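Local coordinates for protein putative phosphoglycolate phosphatase (Lactobacillus delbrueckii, PDB 2HI0) that probably hydrolyses 2-phosphoglycolate, as a putative phosphoglycolate phosphatase of the haloacid dehalogenase (HAD) family, at residues 11-15 with 208-212; 22-27 with 39-44; 103-107 with 143-147; 131-135 with 164-170. All coordinates share one frame. Where two conformers were deposited one is given. Residues are numbered along the deposited sequence.

Contact 1 of 4, residues 11-15 with 208-212. With NA (sodium ion), chain C.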
loop_
_atom_site.group_PDB
_atom_site.type_symbol
_atom_site.label_atom_id
_atom_site.label_comp_id
_atom_site.label_asym_id
_atom_site.label_seq_id
_atom_site.Cartn_x
_atom_site.Cartn_y
_atom_site.Cartn_z
HETATM N N MSE A 11 -2.711 -1.160 -3.070
HETATM C CA MSE A 11 -2.176 -0.859 -4.394
HETATM C C MSE A 11 -0.688 -1.243 -4.489
HETATM O O MSE A 11 -0.345 -2.170 -5.257
HETATM C CB MSE A 11 -2.391 0.616 -4.747
HETATM C CG MSE A 11 -1.734 1.020 -6.018
HETATM SE SE MSE A 11 -2.435 2.673 -6.681
HETATM C CE MSE A 11 -4.040 2.146 -7.629
ATOM N N ASP A 12 0.165 -0.539 -3.724
ATOM C CA ASP A 12 1.625 -0.723 -3.789
ATOM C C ASP A 12 2.030 -2.135 -3.432
ATOM O O ASP A 12 1.610 -2.634 -2.392
ATOM C CB ASP A 12 2.358 0.221 -2.829
ATOM C CG ASP A 12 2.300 1.644 -3.236
ATOM O OD1 ASP A 12 2.815 2.015 -4.287
ATOM O OD2 ASP A 12 1.758 2.445 -2.437
ATOM N N GLY A 13 2.772 -2.813 -4.302
ATOM C CA GLY A 13 3.276 -4.152 -3.955
ATOM C C GLY A 13 2.246 -5.257 -4.041
ATOM O O GLY A 13 2.532 -6.410 -3.744
ATOM N N THR A 14 1.028 -4.916 -4.443
ATOM C CA THR A 14 -0.085 -5.828 -4.404
ATOM C C THR A 14 -0.662 -5.911 -5.802
ATOM O O THR A 14 -0.567 -6.942 -6.461
ATOM C CB THR A 14 -1.144 -5.420 -3.344
ATOM O OG1 THR A 14 -0.491 -5.308 -2.055
ATOM C CG2 THR A 14 -2.216 -6.422 -3.269
ATOM N N ILE A 15 -1.268 -4.827 -6.292
ATOM C CA ILE A 15 -1.769 -4.845 -7.663
ATOM C C ILE A 15 -0.885 -4.108 -8.686
ATOM O O ILE A 15 -0.881 -4.443 -9.843
ATOM C CB ILE A 15 -3.228 -4.394 -7.764
ATOM C CG1 ILE A 15 -3.401 -2.905 -7.377
ATOM C CG2 ILE A 15 -4.141 -5.360 -6.942
ATOM C CD1 ILE A 15 -4.869 -2.360 -7.569
ATOM N N VAL A 208 0.136 -11.294 0.033
ATOM C CA VAL A 208 0.830 -11.640 -1.209
ATOM C C VAL A 208 2.342 -11.510 -0.945
ATOM O O VAL A 208 2.762 -10.676 -0.150
ATOM C CB VAL A 208 0.341 -10.759 -2.411
ATOM C CG1 VAL A 208 -1.190 -10.844 -2.469
ATOM C CG2 VAL A 208 0.840 -9.284 -2.343
ATOM N N ASN A 209 3.138 -12.332 -1.620
ATOM C CA ASN A 209 4.595 -12.354 -1.371
ATOM C C ASN A 209 5.406 -11.560 -2.416
ATOM O O ASN A 209 6.639 -11.575 -2.403
ATOM C CB ASN A 209 5.105 -13.803 -1.270
ATOM C CG ASN A 209 5.440 -14.399 -2.634
ATOM O OD1 ASN A 209 4.838 -14.065 -3.632
ATOM N ND2 ASN A 209 6.436 -15.277 -2.665
ATOM N N TRP A 210 4.719 -10.907 -3.350
ATOM C CA TRP A 210 5.416 -10.228 -4.445
ATOM C C TRP A 210 5.549 -8.726 -4.191
ATOM O O TRP A 210 5.968 -7.987 -5.114
ATOM C CB TRP A 210 4.754 -10.511 -5.797
ATOM C CG TRP A 210 3.324 -10.171 -5.893
ATOM C CD1 TRP A 210 2.799 -8.952 -6.164
ATOM C CD2 TRP A 210 2.226 -11.080 -5.776
ATOM N NE1 TRP A 210 1.430 -9.018 -6.185
ATOM C CE2 TRP A 210 1.053 -10.326 -5.978
ATOM C CE3 TRP A 210 2.112 -12.449 -5.471
ATOM C CZ2 TRP A 210 -0.211 -10.914 -5.917
ATOM C CZ3 TRP A 210 0.920 -13.011 -5.458
ATOM C CH2 TRP A 210 -0.261 -12.254 -5.650
ATOM N N GLY A 211 5.272 -8.301 -2.960
ATOM C CA GLY A 211 5.329 -6.914 -2.608
ATOM C C GLY A 211 6.515 -6.505 -1.734
ATOM O O GLY A 211 7.624 -7.029 -1.936
ATOM N N PHE A 212 6.278 -5.577 -0.806
ATOM C CA PHE A 212 7.356 -4.899 -0.126
ATOM C C PHE A 212 7.898 -5.629 1.112
ATOM O O PHE A 212 8.983 -5.245 1.609
ATOM C CB PHE A 212 6.961 -3.486 0.261
ATOM C CG PHE A 212 6.731 -2.549 -0.908
ATOM C CD1 PHE A 212 6.700 -2.971 -2.217
ATOM C CD2 PHE A 212 6.524 -1.203 -0.646
ATOM C CE1 PHE A 212 6.456 -2.084 -3.252
ATOM C CE2 PHE A 212 6.290 -0.315 -1.654
ATOM C CZ PHE A 212 6.269 -0.722 -2.958
HETATM NA NA NA C . 1.414 -2.093 0.037
HETATM O O HOH W 1 1.028 -2.166 2.701
#
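Two loops that leave the carboxyl ends of parallel strands 6-9 and 204-208 pack against each other here, at the carboxyl edge of the central sheet, in a tight backbone contact beside a bound sodium ion. The backbones come closest at two glycines: the CA atoms of G13 and G211 lie 3.7 Å apart, and G13 O comes within 3.1 Å of G211 CA. An ideal CB on G211 would clash with G13 O, and one on G13 would crowd F212 CD1, so the fit depends on both residues lacking a side chain. The one hydrogen bond between the loops runs from W210 NE1 to T14 O (2.9 Å, nearly linear), meeting the indole at its edge. V208 CG2 packs against G13 O at 3.6 Å, while the F212 ring lies against both G13 and D12, with CE1 3.9 Å from G13 CA and CZ 4.0 Å from D12 CB. D12 O binds the sodium ion at 2.5 Å, and water 1 lies 2.7 Å from the metal; D10 and D190 complete the site. D190 also accepts from F212 N, and the D12 carboxylate turns instead to T18 and K135. The sequence D10 to T14 matches the DxDx(T/V) signature, consistent with the metal-binding catalytic loop of a HAD phosphatase.

Contact 2 of 4, residues 22-27 with 39-44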
loop_
_atom_site.group_PDB
_atom_site.type_symbol
_atom_site.label_atom_id
_atom_site.label_comp_id
_atom_site.label_asym_id
_atom_site.label_seq_id
_atom_site.Cartn_x
_atom_site.Cartn_y
_atom_site.Cartn_z
ATOM N N LEU A 22 8.537 5.061 -7.210
ATOM C CA LEU A 22 8.643 5.643 -5.856
ATOM C C LEU A 22 10.098 6.053 -5.503
ATOM O O LEU A 22 10.368 7.106 -4.901
ATOM C CB LEU A 22 8.095 4.667 -4.785
ATOM C CG LEU A 22 6.588 4.517 -4.694
ATOM C CD1 LEU A 22 6.296 3.298 -3.802
ATOM C CD2 LEU A 22 5.843 5.729 -4.170
ATOM N N THR A 23 11.019 5.175 -5.908
ATOM C CA THR A 23 12.456 5.339 -5.673
ATOM C C THR A 23 12.953 6.573 -6.409
ATOM O O THR A 23 13.604 7.417 -5.843
ATOM C CB THR A 23 13.206 4.049 -6.100
ATOM O OG1 THR A 23 12.776 2.963 -5.265
ATOM C CG2 THR A 23 14.709 4.193 -5.934
ATOM N N SER A 24 12.628 6.666 -7.695
ATOM C CA SER A 24 13.025 7.808 -8.499
ATOM C C SER A 24 12.489 9.122 -7.912
ATOM O O SER A 24 13.207 10.128 -7.830
ATOM C CB SER A 24 12.521 7.614 -9.934
ATOM O OG SER A 24 12.964 8.679 -10.743
ATOM N N ALA A 25 11.215 9.140 -7.521
ATOM C CA ALA A 25 10.584 10.337 -6.988
ATOM C C ALA A 25 11.169 10.704 -5.618
ATOM O O ALA A 25 11.395 11.880 -5.321
ATOM C CB ALA A 25 9.076 10.162 -6.913
ATOM N N LEU A 26 11.418 9.712 -4.756
ATOM C CA LEU A 26 12.022 9.967 -3.440
ATOM C C LEU A 26 13.419 10.554 -3.611
ATOM O O LEU A 26 13.777 11.519 -2.945
ATOM C CB LEU A 26 12.081 8.732 -2.482
ATOM C CG LEU A 26 12.293 9.013 -0.966
ATOM C CD1 LEU A 26 11.159 9.859 -0.410
ATOM C CD2 LEU A 26 12.399 7.653 -0.253
ATOM N N ASN A 27 14.227 9.952 -4.465
ATOM C CA ASN A 27 15.562 10.448 -4.697
ATOM C C ASN A 27 15.572 11.858 -5.285
ATOM O O ASN A 27 16.359 12.708 -4.861
ATOM C CB ASN A 27 16.383 9.505 -5.580
ATOM C CG ASN A 27 16.880 8.273 -4.832
ATOM O OD1 ASN A 27 17.149 8.323 -3.633
ATOM N ND2 ASN A 27 16.984 7.153 -5.548
ATOM N N PHE A 39 18.946 6.247 -2.748
ATOM C CA PHE A 39 18.157 5.115 -2.231
ATOM C C PHE A 39 17.898 4.096 -3.331
ATOM O O PHE A 39 17.767 4.458 -4.510
ATOM C CB PHE A 39 16.818 5.540 -1.650
ATOM C CG PHE A 39 16.919 6.486 -0.470
ATOM C CD1 PHE A 39 17.501 6.075 0.721
ATOM C CD2 PHE A 39 16.363 7.754 -0.533
ATOM C CE1 PHE A 39 17.540 6.909 1.839
ATOM C CE2 PHE A 39 16.390 8.607 0.563
ATOM C CZ PHE A 39 16.995 8.169 1.771
ATOM N N THR A 40 17.846 2.832 -2.916
ATOM C CA THR A 40 17.592 1.710 -3.800
ATOM C C THR A 40 16.111 1.349 -3.715
ATOM O O THR A 40 15.401 1.760 -2.789
ATOM C CB THR A 40 18.413 0.457 -3.354
ATOM O OG1 THR A 40 17.993 0.094 -2.038
ATOM C CG2 THR A 40 19.961 0.743 -3.322
ATOM N N VAL A 41 15.643 0.554 -4.676
ATOM C CA VAL A 41 14.289 -0.022 -4.599
ATOM C C VAL A 41 14.077 -0.819 -3.311
ATOM O O VAL A 41 12.987 -0.776 -2.732
ATOM C CB VAL A 41 13.951 -0.912 -5.810
ATOM C CG1 VAL A 41 12.781 -1.822 -5.503
ATOM C CG2 VAL A 41 13.744 -0.067 -7.060
ATOM N N GLU A 42 15.109 -1.513 -2.839
ATOM C CA GLU A 42 14.973 -2.267 -1.594
ATOM C C GLU A 42 14.787 -1.325 -0.394
ATOM O O GLU A 42 14.072 -1.661 0.556
ATOM C CB GLU A 42 16.167 -3.212 -1.336
ATOM C CG GLU A 42 16.244 -4.448 -2.247
ATOM C CD GLU A 42 14.956 -5.297 -2.320
ATOM O OE1 GLU A 42 14.671 -6.027 -1.346
ATOM O OE2 GLU A 42 14.237 -5.251 -3.363
ATOM N N ASP A 43 15.426 -0.152 -0.432
ATOM C CA ASP A 43 15.253 0.843 0.627
ATOM C C ASP A 43 13.781 1.275 0.620
ATOM O O ASP A 43 13.113 1.362 1.666
ATOM C CB ASP A 43 16.150 2.067 0.410
ATOM C CG ASP A 43 17.632 1.791 0.632
ATOM O OD1 ASP A 43 17.993 0.930 1.475
ATOM O OD2 ASP A 43 18.427 2.499 -0.030
ATOM N N ILE A 44 13.284 1.578 -0.572
ATOM C CA ILE A 44 11.910 2.077 -0.685
ATOM C C ILE A 44 10.883 1.074 -0.142
ATOM O O ILE A 44 9.866 1.464 0.422
ATOM C CB ILE A 44 11.580 2.514 -2.173
ATOM C CG1 ILE A 44 11.800 4.019 -2.330
ATOM C CG2 ILE A 44 10.195 2.104 -2.605
ATOM C CD1 ILE A 44 13.253 4.459 -2.161
#
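Side chains from helix 19-32 interlock with the first turn of helix 41-47 and the loop residues just before it, burying 363 Å² between the two segments. I44 is the main bump on its side. I44 enters a hollow lined by successive turns of the facing helix, its CG2 4.0 Å from L22 CB, its CG1 3.3 Å from T23 OG1 and its CD1 3.8 Å from L26 CD2. T23 answers it in the reverse direction, pushing into the bend where the loop becomes helix: its CG2 is 3.4 Å from F39 O and its OG1 3.4 Å from V41 CA, the hydroxyl being bonded to S19 O within its own helix. A second bump, the F39 ring, lies beside L26, CD2 to CD2 4.0 Å, and meets F30 and F47 edge-to-face. The N27 end of the contact is closed by a general device: one carboxamide pairs with both backbone polar groups of a single residue. N27 OD1 accepts from F39 N at 2.9 Å and N27 ND2 donates to F39 O at 3.0 Å. Just beyond, T40 and D43 form a capping box, T40 OG1 accepting from D43 N and D43 OD2 from T40 N, both at 3.0 Å, which caps the N-terminus of helix 41-47. Helices 52-63 and 87-103 cover other sides of this cluster, as expected for the all-helical C1 cap inserted into the Rossmann-like core of HAD phosphatases.

Contact 3 of 4, residues 103-107 with 143-147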
loop_
_atom_site.group_PDB
_atom_site.type_symbol
_atom_site.label_atom_id
_atom_site.label_comp_id
_atom_site.label_asym_id
_atom_site.label_seq_id
_atom_site.Cartn_x
_atom_site.Cartn_y
_atom_site.Cartn_z
ATOM N N ASP A 103 2.946 13.385 -10.714
ATOM C CA ASP A 103 3.214 13.628 -12.132
ATOM C C ASP A 103 4.161 12.601 -12.772
ATOM O O ASP A 103 4.402 12.648 -13.987
ATOM C CB ASP A 103 3.860 15.012 -12.292
ATOM C CG ASP A 103 2.928 16.144 -11.882
ATOM O OD1 ASP A 103 1.686 15.940 -11.916
ATOM O OD2 ASP A 103 3.441 17.222 -11.506
ATOM N N HIS A 104 4.734 11.719 -11.960
ATOM C CA HIS A 104 5.675 10.725 -12.467
ATOM C C HIS A 104 5.379 9.312 -11.957
ATOM O O HIS A 104 6.309 8.543 -11.705
ATOM C CB HIS A 104 7.102 11.126 -12.091
ATOM C CG HIS A 104 7.525 12.435 -12.686
ATOM N ND1 HIS A 104 7.221 13.674 -12.141
ATOM C CD2 HIS A 104 8.289 12.684 -13.777
ATOM C CE1 HIS A 104 7.771 14.620 -12.882
ATOM N NE2 HIS A 104 8.394 14.047 -13.895
ATOM N N CYS A 105 4.124 9.009 -11.684
ATOM C CA CYS A 105 3.810 7.727 -11.064
ATOM C C CYS A 105 3.500 6.632 -12.103
ATOM O O CYS A 105 3.129 5.527 -11.710
ATOM C CB CYS A 105 2.639 7.852 -10.068
ATOM S SG CYS A 105 1.124 8.430 -10.806
ATOM N N GLN A 106 3.669 6.903 -13.405
ATOM C CA GLN A 106 3.313 5.922 -14.426
ATOM C C GLN A 106 4.387 5.805 -15.496
ATOM O O GLN A 106 4.108 5.775 -16.681
ATOM C CB GLN A 106 1.962 6.292 -15.020
ATOM C CG GLN A 106 1.206 5.104 -15.543
ATOM C CD GLN A 106 0.078 5.537 -16.476
ATOM O OE1 GLN A 106 -0.598 6.553 -16.226
ATOM N NE2 GLN A 106 -0.113 4.788 -17.563
ATOM N N ILE A 107 5.628 5.752 -15.077
ATOM C CA ILE A 107 6.759 5.650 -15.996
ATOM C C ILE A 107 7.150 4.155 -16.012
ATOM O O ILE A 107 6.889 3.467 -17.007
ATOM C CB ILE A 107 7.939 6.582 -15.570
ATOM C CG1 ILE A 107 7.505 8.054 -15.520
ATOM C CG2 ILE A 107 9.183 6.419 -16.497
ATOM C CD1 ILE A 107 8.565 8.989 -15.009
ATOM N N LEU A 143 -3.881 6.388 -11.336
ATOM C CA LEU A 143 -3.437 5.061 -11.669
ATOM C C LEU A 143 -4.592 4.102 -11.962
ATOM O O LEU A 143 -4.532 3.268 -12.887
ATOM C CB LEU A 143 -2.514 4.561 -10.555
ATOM C CG LEU A 143 -1.111 5.233 -10.520
ATOM C CD1 LEU A 143 -0.375 4.843 -9.256
ATOM C CD2 LEU A 143 -0.293 4.821 -11.807
ATOM N N VAL A 144 -5.659 4.210 -11.173
ATOM C CA VAL A 144 -6.806 3.349 -11.373
ATOM C C VAL A 144 -7.439 3.703 -12.709
ATOM O O VAL A 144 -7.819 2.802 -13.468
ATOM C CB VAL A 144 -7.839 3.460 -10.234
ATOM C CG1 VAL A 144 -9.177 2.863 -10.689
ATOM C CG2 VAL A 144 -7.308 2.743 -9.020
ATOM N N GLU A 145 -7.550 4.996 -13.003
ATOM C CA GLU A 145 -8.198 5.434 -14.242
ATOM C C GLU A 145 -7.413 5.006 -15.468
ATOM O O GLU A 145 -8.007 4.628 -16.473
ATOM C CB GLU A 145 -8.397 6.962 -14.268
ATOM C CG GLU A 145 -8.952 7.541 -15.597
ATOM N N GLU A 146 -6.090 5.043 -15.372
ATOM C CA GLU A 146 -5.244 4.762 -16.513
ATOM C C GLU A 146 -4.986 3.296 -16.690
ATOM O O GLU A 146 -4.995 2.811 -17.828
ATOM C CB GLU A 146 -3.905 5.488 -16.431
ATOM C CG GLU A 146 -4.037 7.030 -16.528
ATOM C CD GLU A 146 -4.863 7.504 -17.747
ATOM O OE1 GLU A 146 -4.531 7.120 -18.904
ATOM O OE2 GLU A 146 -5.860 8.238 -17.540
ATOM N N LEU A 147 -4.786 2.569 -15.594
ATOM C CA LEU A 147 -4.394 1.150 -15.679
ATOM C C LEU A 147 -5.541 0.172 -15.375
ATOM O O LEU A 147 -5.472 -0.987 -15.798
ATOM C CB LEU A 147 -3.199 0.872 -14.770
ATOM C CG LEU A 147 -1.954 1.730 -14.971
ATOM C CD1 LEU A 147 -0.884 1.473 -13.917
ATOM C CD2 LEU A 147 -1.370 1.518 -16.366
#
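Apolar packing in this small interface, which buries 214 Å² in all, is the work of L143. From helix 137-147 it reaches the loop that follows helix 87-103: L143 CG is 3.9 Å from C105 SG, and L143 CD2 lies 4.0 Å from Q106 CG. The same methyl group, L143 CD2, also makes van der Waals contact with a carbonyl, C105 O, at 3.5 Å. Beyond the loop the leucine touches L16, M11 and K135. In fold terms, the loop is where the chain returns from the helical cap to strand 110-111, which pairs with strand 16-17, so the contact lies at the cap-core junction characteristic of HAD enzymes with a C1 cap. Van der Waals contact by the glutamine amide makes up the more exposed part. Q106, extended with both chi1 and chi2 in t, lays its terminal group across the last turn of the helix, Q106 OE1 3.5 Å from E146 CB and Q106 NE2 3.7 Å from L147 CD2. Polar bonds of the loop go elsewhere: I107 N donates to D21 and C105 O interacts weakly with T109.

Contact 4 of 4, residues 131-135 with 164-170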
loop_
_atom_site.group_PDB
_atom_site.type_symbol
_atom_site.label_atom_id
_atom_site.label_comp_id
_atom_site.label_asym_id
_atom_site.label_seq_id
_atom_site.Cartn_x
_atom_site.Cartn_y
_atom_site.Cartn_z
ATOM N N VAL A 131 -10.086 -0.720 -4.204
ATOM C CA VAL A 131 -8.719 -0.357 -3.820
ATOM C C VAL A 131 -8.811 0.615 -2.648
ATOM O O VAL A 131 -9.554 1.581 -2.701
ATOM C CB VAL A 131 -7.953 0.335 -4.945
ATOM C CG1 VAL A 131 -6.503 0.780 -4.446
ATOM C CG2 VAL A 131 -7.898 -0.523 -6.162
ATOM N N VAL A 132 -8.101 0.293 -1.588
ATOM C CA VAL A 132 -7.952 1.178 -0.426
ATOM C C VAL A 132 -6.465 1.158 -0.082
ATOM O O VAL A 132 -5.898 0.125 0.294
ATOM C CB VAL A 132 -8.850 0.761 0.751
ATOM C CG1 VAL A 132 -8.573 1.663 1.979
ATOM C CG2 VAL A 132 -10.315 0.812 0.340
ATOM N N SER A 133 -5.822 2.303 -0.226
ATOM C CA SER A 133 -4.343 2.417 -0.234
ATOM C C SER A 133 -3.890 3.648 0.585
ATOM O O SER A 133 -4.558 4.685 0.598
ATOM C CB SER A 133 -3.910 2.569 -1.689
ATOM O OG SER A 133 -2.549 2.903 -1.844
ATOM N N ASN A 134 -2.705 3.543 1.182
ATOM C CA ASN A 134 -2.051 4.689 1.852
ATOM C C ASN A 134 -1.270 5.568 0.883
ATOM O O ASN A 134 -0.761 6.605 1.299
ATOM C CB ASN A 134 -1.082 4.242 2.998
ATOM C CG ASN A 134 -1.818 4.023 4.338
ATOM O OD1 ASN A 134 -2.971 4.456 4.491
ATOM N ND2 ASN A 134 -1.162 3.336 5.271
ATOM N N LYS A 135 -1.280 5.219 -0.404
ATOM C CA LYS A 135 -0.764 6.123 -1.451
ATOM C C LYS A 135 -1.645 7.373 -1.512
ATOM O O LYS A 135 -2.873 7.267 -1.373
ATOM C CB LYS A 135 -0.754 5.421 -2.798
ATOM C CG LYS A 135 -0.245 6.295 -3.941
ATOM C CD LYS A 135 -0.252 5.532 -5.300
ATOM C CE LYS A 135 0.588 4.261 -5.323
ATOM N NZ LYS A 135 2.024 4.478 -4.959
ATOM N N ARG A 164 -5.178 7.422 7.998
ATOM C CA ARG A 164 -4.590 6.431 7.151
ATOM C C ARG A 164 -4.809 5.035 7.708
ATOM O O ARG A 164 -5.164 4.873 8.863
ATOM C CB ARG A 164 -3.104 6.737 6.989
ATOM C CG ARG A 164 -2.337 6.599 8.327
ATOM C CD ARG A 164 -0.831 6.602 8.050
ATOM N NE ARG A 164 -0.033 6.609 9.287
ATOM C CZ ARG A 164 0.347 5.535 9.966
ATOM N NH1 ARG A 164 -0.008 4.307 9.609
ATOM N NH2 ARG A 164 1.104 5.699 11.040
ATOM N N LYS A 165 -4.567 4.049 6.869
ATOM C CA LYS A 165 -4.521 2.651 7.308
ATOM C C LYS A 165 -3.344 2.606 8.310
ATOM O O LYS A 165 -2.290 3.264 8.087
ATOM C CB LYS A 165 -4.237 1.694 6.133
ATOM C CG LYS A 165 -5.291 1.571 5.019
ATOM C CD LYS A 165 -4.636 1.150 3.683
ATOM C CE LYS A 165 -3.987 -0.211 3.808
ATOM N NZ LYS A 165 -3.197 -0.581 2.588
ATOM N N PRO A 166 -3.454 1.790 9.360
ATOM C CA PRO A 166 -4.469 0.775 9.632
ATOM C C PRO A 166 -5.693 1.196 10.432
ATOM O O PRO A 166 -6.434 0.293 10.831
ATOM C CB PRO A 166 -3.661 -0.287 10.381
ATOM C CG PRO A 166 -2.684 0.489 11.203
ATOM C CD PRO A 166 -2.349 1.719 10.359
ATOM N N ALA A 167 -5.962 2.514 10.580
ATOM C CA ALA A 167 -7.265 2.930 11.123
ATOM C C ALA A 167 -8.334 2.380 10.199
ATOM O O ALA A 167 -8.074 2.221 8.987
ATOM C CB ALA A 167 -7.395 4.461 11.218
ATOM N N PRO A 168 -9.523 2.078 10.747
ATOM C CA PRO A 168 -10.548 1.489 9.871
ATOM C C PRO A 168 -11.262 2.466 8.930
ATOM O O PRO A 168 -12.057 2.011 8.093
ATOM C CB PRO A 168 -11.567 0.925 10.861
ATOM C CG PRO A 168 -11.380 1.709 12.083
ATOM C CD PRO A 168 -9.935 2.088 12.149
ATOM N N ASP A 169 -11.018 3.767 9.059
ATOM C CA ASP A 169 -11.886 4.727 8.439
ATOM C C ASP A 169 -12.020 4.554 6.913
ATOM O O ASP A 169 -13.111 4.631 6.338
ATOM C CB ASP A 169 -11.397 6.149 8.727
ATOM C CG ASP A 169 -11.271 6.472 10.216
ATOM O OD1 ASP A 169 -10.685 5.673 10.962
ATOM O OD2 ASP A 169 -11.709 7.555 10.635
HETATM N N MSE A 170 -10.897 4.411 6.227
HETATM C CA MSE A 170 -10.957 4.361 4.746
HETATM C C MSE A 170 -11.663 3.094 4.278
HETATM O O MSE A 170 -12.433 3.122 3.340
HETATM C CB MSE A 170 -9.575 4.476 4.143
HETATM C CG MSE A 170 -8.810 5.740 4.578
HETATM SE SE MSE A 170 -6.939 5.697 4.014
HETATM C CE MSE A 170 -7.428 6.014 2.377
HETATM O O HOH W 2 -1.357 1.132 1.542
#
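A single asparagine side chain makes the pairing between the end of strand 128-133 and segment 164-170. N134 (chi1 -85°, chi2 -15°) turns its carboxamide so that OD1 accepts from K165 N at 2.9 Å while ND2 donates to K165 O at 3.0 Å, bracketing one backbone residue as N27 does in the cap; ND2 also reaches G49 O. K165 starts toward the strand with chi1 in m, then bends at chi3 (p). K165 NZ donates to water 2 at 2.7 Å, as does N134 N at 2.8 Å, and forms salt bridges with D194 and D10. S133 has its CB directed away, and S133 OG accepts from K135 N at 3.0 Å in an ST turn. V132 CG1 packs on CB of the selenomethionine M170 (3.7 Å), whose bend at chi3 (p) brings M170 CE within 3.6 Å of S133 O. S133 and K165 are consistent with HAD motifs II and III. The strand lies between strands 154-158 and 6-9, with helix 169-178 against V132, helix 137-147 touching S133 and helix 192-200 touching K165.

Overall arrangement
The example illustrates how segments far apart in sequence converge on one site at the carboxyl edge of a parallel sheet, a principle seen in contacts 1 and 4. Contact 1 supplies the sodium-bound loop, and contact 4, with its centre about 15 Å from that of contact 1, supplies two lysines: K135 NZ forms a 2.7 Å salt bridge with D12 OD1, while K165 has its side chain about 5 Å from the ion. Contact 2 belongs to the cap, yet L22 CD1 reaches D12 OD1 at 3.7 Å and F212 CZ at 4.1 Å. Contact 3 lies at the cap-core junction; L143 CD1 touches SE of selenomethionine M11 (3.9 Å) and K135 CD (4.0 Å). M11 and K135 therefore link contacts 1, 3 and 4.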